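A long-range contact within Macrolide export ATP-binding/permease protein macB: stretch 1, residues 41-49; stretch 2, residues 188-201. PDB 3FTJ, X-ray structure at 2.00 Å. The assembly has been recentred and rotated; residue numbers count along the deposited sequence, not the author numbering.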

ATOM      1  N   ASN A  41      -5.271  12.940  -1.960  1.00 25.36           N
ATOM      2  CA  ASN A  41      -6.441  13.512  -2.610  1.00 26.37           C
ATOM      3  C   ASN A  41      -6.030  14.467  -3.730  1.00 27.77           C
ATOM      4  O   ASN A  41      -6.546  14.400  -4.840  1.00 30.88           O
ATOM      5  CB  ASN A  41      -7.317  14.231  -1.585  1.00 29.72           C
ATOM      6  CG  ASN A  41      -8.643  14.693  -2.168  1.00 37.57           C
ATOM      7  OD1 ASN A  41      -8.934  15.890  -2.202  1.00 40.88           O
ATOM      8  ND2 ASN A  41      -9.444  13.747  -2.648  1.00 32.45           N
ATOM      9  N   THR A  42      -5.088  15.354  -3.440  1.00 27.48           N
ATOM     10  CA  THR A  42      -4.607  16.294  -4.445  1.00 24.00           C
ATOM     11  C   THR A  42      -3.959  15.587  -5.632  1.00 26.23           C
ATOM     12  O   THR A  42      -4.159  15.976  -6.789  1.00 23.80           O
ATOM     13  CB  THR A  42      -3.636  17.285  -3.828  1.00 27.35           C
ATOM     14  OG1 THR A  42      -4.320  18.009  -2.801  1.00 28.51           O
ATOM     15  CG2 THR A  42      -3.121  18.265  -4.884  1.00 27.87           C
ATOM     16  N   LEU A  43      -3.201  14.534  -5.355  1.00 22.15           N
ATOM     17  CA  LEU A  43      -2.586  13.750  -6.421  1.00 25.19           C
ATOM     18  C   LEU A  43      -3.644  13.096  -7.306  1.00 25.11           C
ATOM     19  O   LEU A  43      -3.504  13.050  -8.524  1.00 26.63           O
ATOM     20  CB  LEU A  43      -1.643  12.691  -5.843  1.00 21.42           C
ATOM     21  CG  LEU A  43      -0.363  13.219  -5.182  1.00 23.38           C
ATOM     22  CD1 LEU A  43       0.307  12.140  -4.325  1.00 24.75           C
ATOM     23  CD2 LEU A  43       0.605  13.732  -6.233  1.00 24.20           C
ATOM     24  N   SER A  44      -4.711  12.602  -6.692  1.00 24.23           N
ATOM     25  CA  SER A  44      -5.759  11.910  -7.443  1.00 26.83           C
ATOM     26  C   SER A  44      -6.398  12.825  -8.476  1.00 29.07           C
ATOM     27  O   SER A  44      -7.065  12.357  -9.401  1.00 29.05           O
ATOM     28  CB  SER A  44      -6.844  11.384  -6.509  1.00 26.27           C
ATOM     29  OG  SER A  44      -7.517  12.458  -5.877  1.00 25.41           O
ATOM     30  N   LYS A  45      -6.190  14.130  -8.314  1.00 27.81           N
ATOM     31  CA  LYS A  45      -6.813  15.113  -9.187  1.00 31.36           C
ATOM     32  C   LYS A  45      -5.939  15.571 -10.355  1.00 32.97           C
ATOM     33  O   LYS A  45      -6.429  16.226 -11.273  1.00 40.66           O
ATOM     34  CB  LYS A  45      -7.310  16.309  -8.373  1.00 31.16           C
ATOM     35  CG  LYS A  45      -8.545  15.975  -7.556  1.00 30.19           C
ATOM     36  CD  LYS A  45      -8.874  17.035  -6.533  1.00 35.83           C
ATOM     37  CE  LYS A  45     -10.181  16.679  -5.824  1.00 45.75           C
ATOM     38  NZ  LYS A  45     -10.468  17.555  -4.649  1.00 50.65           N
ATOM     39  N   GLN A  46      -4.653  15.235 -10.323  1.00 29.51           N
ATOM     40  CA  GLN A  46      -3.765  15.589 -11.426  1.00 29.00           C
ATOM     41  C   GLN A  46      -4.195  14.822 -12.665  1.00 30.94           C
ATOM     42  O   GLN A  46      -4.616  13.669 -12.580  1.00 26.76           O
ATOM     43  CB  GLN A  46      -2.302  15.286 -11.088  1.00 27.67           C
ATOM     44  CG  GLN A  46      -1.813  15.982  -9.837  1.00 30.20           C
ATOM     45  CD  GLN A  46      -2.375  17.385  -9.700  1.00 31.42           C
ATOM     46  OE1 GLN A  46      -3.069  17.697  -8.729  1.00 31.59           O
ATOM     47  NE2 GLN A  46      -2.086  18.236 -10.675  1.00 31.98           N
ATOM     48  N   SER A  47      -4.083  15.462 -13.822  1.00 33.02           N
ATOM     49  CA  SER A  47      -4.610  14.887 -15.052  1.00 32.24           C
ATOM     50  C   SER A  47      -3.761  13.718 -15.512  1.00 29.26           C
ATOM     51  O   SER A  47      -4.241  12.829 -16.210  1.00 28.63           O
ATOM     52  CB  SER A  47      -4.687  15.953 -16.149  1.00 37.84           C
ATOM     53  OG  SER A  47      -3.426  16.580 -16.334  1.00 36.99           O
ATOM     54  N   TYR A  48      -2.493  13.723 -15.120  1.00 29.80           N
ATOM     55  CA  TYR A  48      -1.575  12.666 -15.529  1.00 36.24           C
ATOM     56  C   TYR A  48      -1.598  11.465 -14.584  1.00 31.07           C
ATOM     57  O   TYR A  48      -0.818  10.531 -14.745  1.00 32.00           O
ATOM     58  CB  TYR A  48      -0.149  13.211 -15.642  1.00 33.77           C
ATOM     59  CG  TYR A  48       0.342  13.919 -14.400  1.00 29.39           C
ATOM     60  CD1 TYR A  48       0.077  15.265 -14.195  1.00 30.79           C
ATOM     61  CD2 TYR A  48       1.077  13.245 -13.439  1.00 26.49           C
ATOM     62  CE1 TYR A  48       0.526  15.919 -13.061  1.00 32.99           C
ATOM     63  CE2 TYR A  48       1.529  13.887 -12.303  1.00 27.40           C
ATOM     64  CZ  TYR A  48       1.248  15.221 -12.115  1.00 31.49           C
ATOM     65  OH  TYR A  48       1.701  15.861 -10.984  1.00 30.87           O
ATOM     66  N   ILE A  49      -2.495  11.489 -13.603  1.00 30.81           N
ATOM     67  CA  ILE A  49      -2.555  10.422 -12.607  1.00 29.76           C
ATOM     68  C   ILE A  49      -3.847   9.610 -12.726  1.00 30.23           C
ATOM     69  O   ILE A  49      -4.944  10.161 -12.705  1.00 32.62           O
ATOM     70  CB  ILE A  49      -2.384  10.984 -11.176  1.00 29.86           C
ATOM     71  CG1 ILE A  49      -0.929  11.395 -10.948  1.00 29.35           C
ATOM     72  CG2 ILE A  49      -2.793   9.944 -10.134  1.00 26.87           C
ATOM     73  CD1 ILE A  49      -0.699  12.196  -9.680  1.00 27.88           C
ATOM     74  N   VAL A 188       8.681  12.926 -16.901  1.00 30.12           N
ATOM     75  CA  VAL A 188       7.968  14.186 -16.703  1.00 29.28           C
ATOM     76  C   VAL A 188       6.972  14.050 -15.554  1.00 27.24           C
ATOM     77  O   VAL A 188       6.822  14.957 -14.740  1.00 25.60           O
ATOM     78  CB  VAL A 188       7.208  14.617 -17.974  1.00 32.54           C
ATOM     79  CG1 VAL A 188       6.275  15.775 -17.664  1.00 31.81           C
ATOM     80  CG2 VAL A 188       8.187  14.980 -19.093  1.00 31.50           C
ATOM     81  N   ALA A 189       6.302  12.903 -15.489  1.00 25.97           N
ATOM     82  CA  ALA A 189       5.333  12.641 -14.430  1.00 25.71           C
ATOM     83  C   ALA A 189       6.003  12.644 -13.059  1.00 26.44           C
ATOM     84  O   ALA A 189       5.472  13.211 -12.101  1.00 26.57           O
ATOM     85  CB  ALA A 189       4.623  11.325 -14.672  1.00 28.60           C
ATOM     86  N   GLU A 190       7.170  12.015 -12.964  1.00 25.59           N
ATOM     87  CA  GLU A 190       7.903  12.015 -11.704  1.00 27.47           C
ATOM     88  C   GLU A 190       8.189  13.446 -11.285  1.00 25.07           C
ATOM     89  O   GLU A 190       7.972  13.814 -10.133  1.00 26.32           O
ATOM     90  CB  GLU A 190       9.209  11.220 -11.805  1.00 25.63           C
ATOM     91  CG  GLU A 190      10.085  11.347 -10.565  1.00 32.09           C
ATOM     92  CD  GLU A 190      11.209  10.322 -10.522  1.00 36.87           C
ATOM     93  OE1 GLU A 190      11.121   9.305 -11.247  1.00 35.79           O
ATOM     94  OE2 GLU A 190      12.179  10.539  -9.761  1.00 35.24           O
ATOM     95  N   LYS A 191       8.655  14.259 -12.231  1.00 22.34           N
ATOM     96  CA  LYS A 191       9.030  15.637 -11.934  1.00 23.37           C
ATOM     97  C   LYS A 191       7.853  16.475 -11.451  1.00 24.74           C
ATOM     98  O   LYS A 191       7.983  17.222 -10.486  1.00 25.88           O
ATOM     99  CB  LYS A 191       9.668  16.306 -13.155  1.00 31.18           C
ATOM    100  CG  LYS A 191      11.064  15.797 -13.481  1.00 37.11           C
ATOM    101  CD  LYS A 191      11.641  16.503 -14.703  1.00 42.64           C
ATOM    102  CE  LYS A 191      11.746  18.014 -14.483  1.00 52.92           C
ATOM    103  NZ  LYS A 191      12.214  18.739 -15.713  1.00 55.52           N
ATOM    104  N   SER A 192       6.719  16.377 -12.139  1.00 22.39           N
ATOM    105  CA  SER A 192       5.525  17.121 -11.736  1.00 26.88           C
ATOM    106  C   SER A 192       5.089  16.688 -10.339  1.00 26.75           C
ATOM    107  O   SER A 192       4.742  17.507  -9.490  1.00 26.66           O
ATOM    108  CB  SER A 192       4.377  16.867 -12.714  1.00 29.20           C
ATOM    109  OG  SER A 192       4.795  17.014 -14.059  1.00 33.12           O
ATOM    110  N   LEU A 193       5.108  15.380 -10.123  1.00 22.53           N
ATOM    111  CA  LEU A 193       4.693  14.780  -8.872  1.00 25.41           C
ATOM    112  C   LEU A 193       5.597  15.260  -7.737  1.00 25.41           C
ATOM    113  O   LEU A 193       5.125  15.624  -6.662  1.00 23.21           O
ATOM    114  CB  LEU A 193       4.759  13.263  -9.022  1.00 27.94           C
ATOM    115  CG  LEU A 193       3.951  12.382  -8.089  1.00 34.55           C
ATOM    116  CD1 LEU A 193       3.986  10.951  -8.608  1.00 36.17           C
ATOM    117  CD2 LEU A 193       4.524  12.468  -6.695  1.00 31.09           C
ATOM    118  N   THR A 194       6.903  15.263  -7.993  1.00 24.58           N
ATOM    119  CA  THR A 194       7.886  15.754  -7.031  1.00 20.93           C
ATOM    120  C   THR A 194       7.673  17.223  -6.715  1.00 24.53           C
ATOM    121  O   THR A 194       7.688  17.630  -5.558  1.00 23.29           O
ATOM    122  CB  THR A 194       9.310  15.593  -7.553  1.00 21.54           C
ATOM    123  OG1 THR A 194       9.596  14.202  -7.736  1.00 28.11           O
ATOM    124  CG2 THR A 194      10.310  16.195  -6.569  1.00 24.94           C
ATOM    125  N   GLU A 195       7.478  18.034  -7.744  1.00 24.30           N
ATOM    126  CA  GLU A 195       7.277  19.456  -7.505  1.00 27.15           C
ATOM    127  C   GLU A 195       5.999  19.737  -6.720  1.00 23.31           C
ATOM    128  O   GLU A 195       5.999  20.574  -5.826  1.00 23.45           O
ATOM    129  CB  GLU A 195       7.338  20.250  -8.812  1.00 28.23           C
ATOM    130  CG  GLU A 195       8.765  20.438  -9.290  1.00 30.60           C
ATOM    131  CD  GLU A 195       9.710  20.804  -8.144  1.00 39.59           C
ATOM    132  OE1 GLU A 195       9.411  21.773  -7.409  1.00 42.89           O
ATOM    133  OE2 GLU A 195      10.749  20.121  -7.971  1.00 37.20           O
ATOM    134  N   LEU A 196       4.921  19.021  -7.039  1.00 21.85           N
ATOM    135  CA  LEU A 196       3.658  19.214  -6.335  1.00 23.74           C
ATOM    136  C   LEU A 196       3.794  18.875  -4.846  1.00 25.83           C
ATOM    137  O   LEU A 196       3.398  19.664  -3.981  1.00 22.48           O
ATOM    138  CB  LEU A 196       2.540  18.390  -6.977  1.00 25.85           C
ATOM    139  CG  LEU A 196       1.150  18.417  -6.324  1.00 23.22           C
ATOM    140  CD1 LEU A 196       0.593  19.832  -6.223  1.00 22.24           C
ATOM    141  CD2 LEU A 196       0.189  17.525  -7.105  1.00 24.50           C
ATOM    142  N   LEU A 197       4.377  17.713  -4.551  1.00 24.75           N
ATOM    143  CA  LEU A 197       4.550  17.276  -3.164  1.00 24.65           C
ATOM    144  C   LEU A 197       5.499  18.154  -2.360  1.00 23.14           C
ATOM    145  O   LEU A 197       5.277  18.365  -1.168  1.00 24.00           O
ATOM    146  CB  LEU A 197       5.004  15.818  -3.095  1.00 23.03           C
ATOM    147  CG  LEU A 197       3.904  14.783  -3.290  1.00 23.64           C
ATOM    148  CD1 LEU A 197       4.524  13.442  -3.597  1.00 28.51           C
ATOM    149  CD2 LEU A 197       3.017  14.696  -2.049  1.00 29.44           C
ATOM    150  N   LYS A 198       6.568  18.638  -2.994  1.00 20.81           N
ATOM    151  CA  LYS A 198       7.428  19.650  -2.372  1.00 24.23           C
ATOM    152  C   LYS A 198       6.638  20.912  -2.016  1.00 21.12           C
ATOM    153  O   LYS A 198       6.792  21.457  -0.928  1.00 23.89           O
ATOM    154  CB  LYS A 198       8.603  20.025  -3.283  1.00 27.54           C
ATOM    155  CG  LYS A 198       9.567  18.883  -3.555  1.00 32.72           C
ATOM    156  CD  LYS A 198      10.564  19.221  -4.654  1.00 37.68           C
ATOM    157  CE  LYS A 198      11.573  20.262  -4.198  1.00 40.64           C
ATOM    158  NZ  LYS A 198      12.697  20.362  -5.182  1.00 52.83           N
ATOM    159  N   SER A 199       5.808  21.374  -2.946  1.00 24.70           N
ATOM    160  CA  SER A 199       4.947  22.536  -2.731  1.00 23.37           C
ATOM    161  C   SER A 199       3.995  22.287  -1.558  1.00 22.22           C
ATOM    162  O   SER A 199       3.782  23.157  -0.705  1.00 20.53           O
ATOM    163  CB  SER A 199       4.143  22.824  -4.001  1.00 21.97           C
ATOM    164  OG  SER A 199       3.336  23.981  -3.862  1.00 23.44           O
ATOM    165  N   LEU A 200       3.418  21.092  -1.536  1.00 22.14           N
ATOM    166  CA  LEU A 200       2.496  20.691  -0.480  1.00 22.44           C
ATOM    167  C   LEU A 200       3.186  20.658   0.875  1.00 22.13           C
ATOM    168  O   LEU A 200       2.704  21.256   1.843  1.00 23.54           O
ATOM    169  CB  LEU A 200       1.941  19.306  -0.789  1.00 21.32           C
ATOM    170  CG  LEU A 200       0.479  19.103  -1.182  1.00 23.42           C
ATOM    171  CD1 LEU A 200      -0.200  20.379  -1.594  1.00 23.71           C
ATOM    172  CD2 LEU A 200       0.381  18.030  -2.264  1.00 20.65           C
ATOM    173  N   HIS A 201       4.314  19.957   0.943  1.00 21.55           N
ATOM    174  CA  HIS A 201       5.027  19.748   2.207  1.00 22.67           C
ATOM    175  C   HIS A 201       5.903  20.922   2.611  1.00 23.71           C
ATOM    176  O   HIS A 201       6.292  21.040   3.773  1.00 26.05           O
ATOM    177  CB  HIS A 201       5.894  18.486   2.130  1.00 23.45           C
ATOM    178  CG  HIS A 201       5.108  17.214   2.154  1.00 24.71           C
ATOM    179  ND1 HIS A 201       5.693  15.975   2.346  1.00 20.23           N
ATOM    180  CD2 HIS A 201       3.778  16.987   2.045  1.00 19.85           C
ATOM    181  CE1 HIS A 201       4.761  15.043   2.318  1.00 19.12           C
ATOM    182  NE2 HIS A 201       3.588  15.629   2.138  1.00 21.24           N
TER

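The second stretch, 188-201, is helical throughout, with an unbroken ladder of i to i+4 backbone hydrogen bonds from S192 N to V188 O through H201 N to L197 O. Stretch 1 opens in a helix that began earlier in the chain and then leaves it for a turn: Q46 to I49 form a type I beta turn, with I49 N hydrogen-bonded to Q46 O at 3.2 Å. The two meet at two levels. The CA atoms of L43 and L193 lie 7.7 Å apart, and those of Y48 and A189 7.0 Å, so the helical part of stretch 1 packs against the later turns of the long helix and Y48, in the beta turn, against the part around A189 and S192. No hydrogen bond crosses between the stretches; the contact rests on shape and apolar packing, and buries 421 Å² in all.

The spacing along the long helix follows from its pitch. A189, S192, L193, L196, L197 and L200 recur at steps of three and four, which places them along one side, whereas the CA-to-CB bonds of E190, K191 and T194 point away. The helix satisfies some of its polar groups internally: S192 OG donates to V188 O at 3.0 Å and T194 OG1 to E190 O at 2.9 Å.

L43 is the apolar centre of the level around L193. Its CA-to-CB bond points sideways, but the end of the side chain comes nearer, and with chi1 m and chi2 t L43 CD2 reaches L196 CD2 at 3.9 Å and L193 CG at 4.1 Å, while L43 CD1 lies 4.4 Å from L197 CD2. One leucine thus touches L193 and, a turn later, L196 and L197. L196, pointing toward stretch 1, is shared more widely still: L196 CD2 also meets T42 CG2 at 4.1 Å and packs beside the side chain of Q46. T42 extends the patch outward, with T42 CB 4.4 Å from L200 CD2, where L200 lies on the surface.

Y48 has the largest covered area of any residue here, 80 Å². Chi1 near +60° (p) sends the ring across to the helix, where it lies obliquely over the backbone. Y48 CD2 packs on A189 CB at 4.2 Å, and Y48 CE2 is 4.0 Å from A189 O, an oxygen already accepting from L193 N. Y48 OH approaches S192 CB to 3.3 Å and L193 N to 3.5 Å. The small side chains of A189 and S192 accompany this close approach, while around L43 the partners are leucines, with a CA spacing of 7.7 Å between L43 and L193.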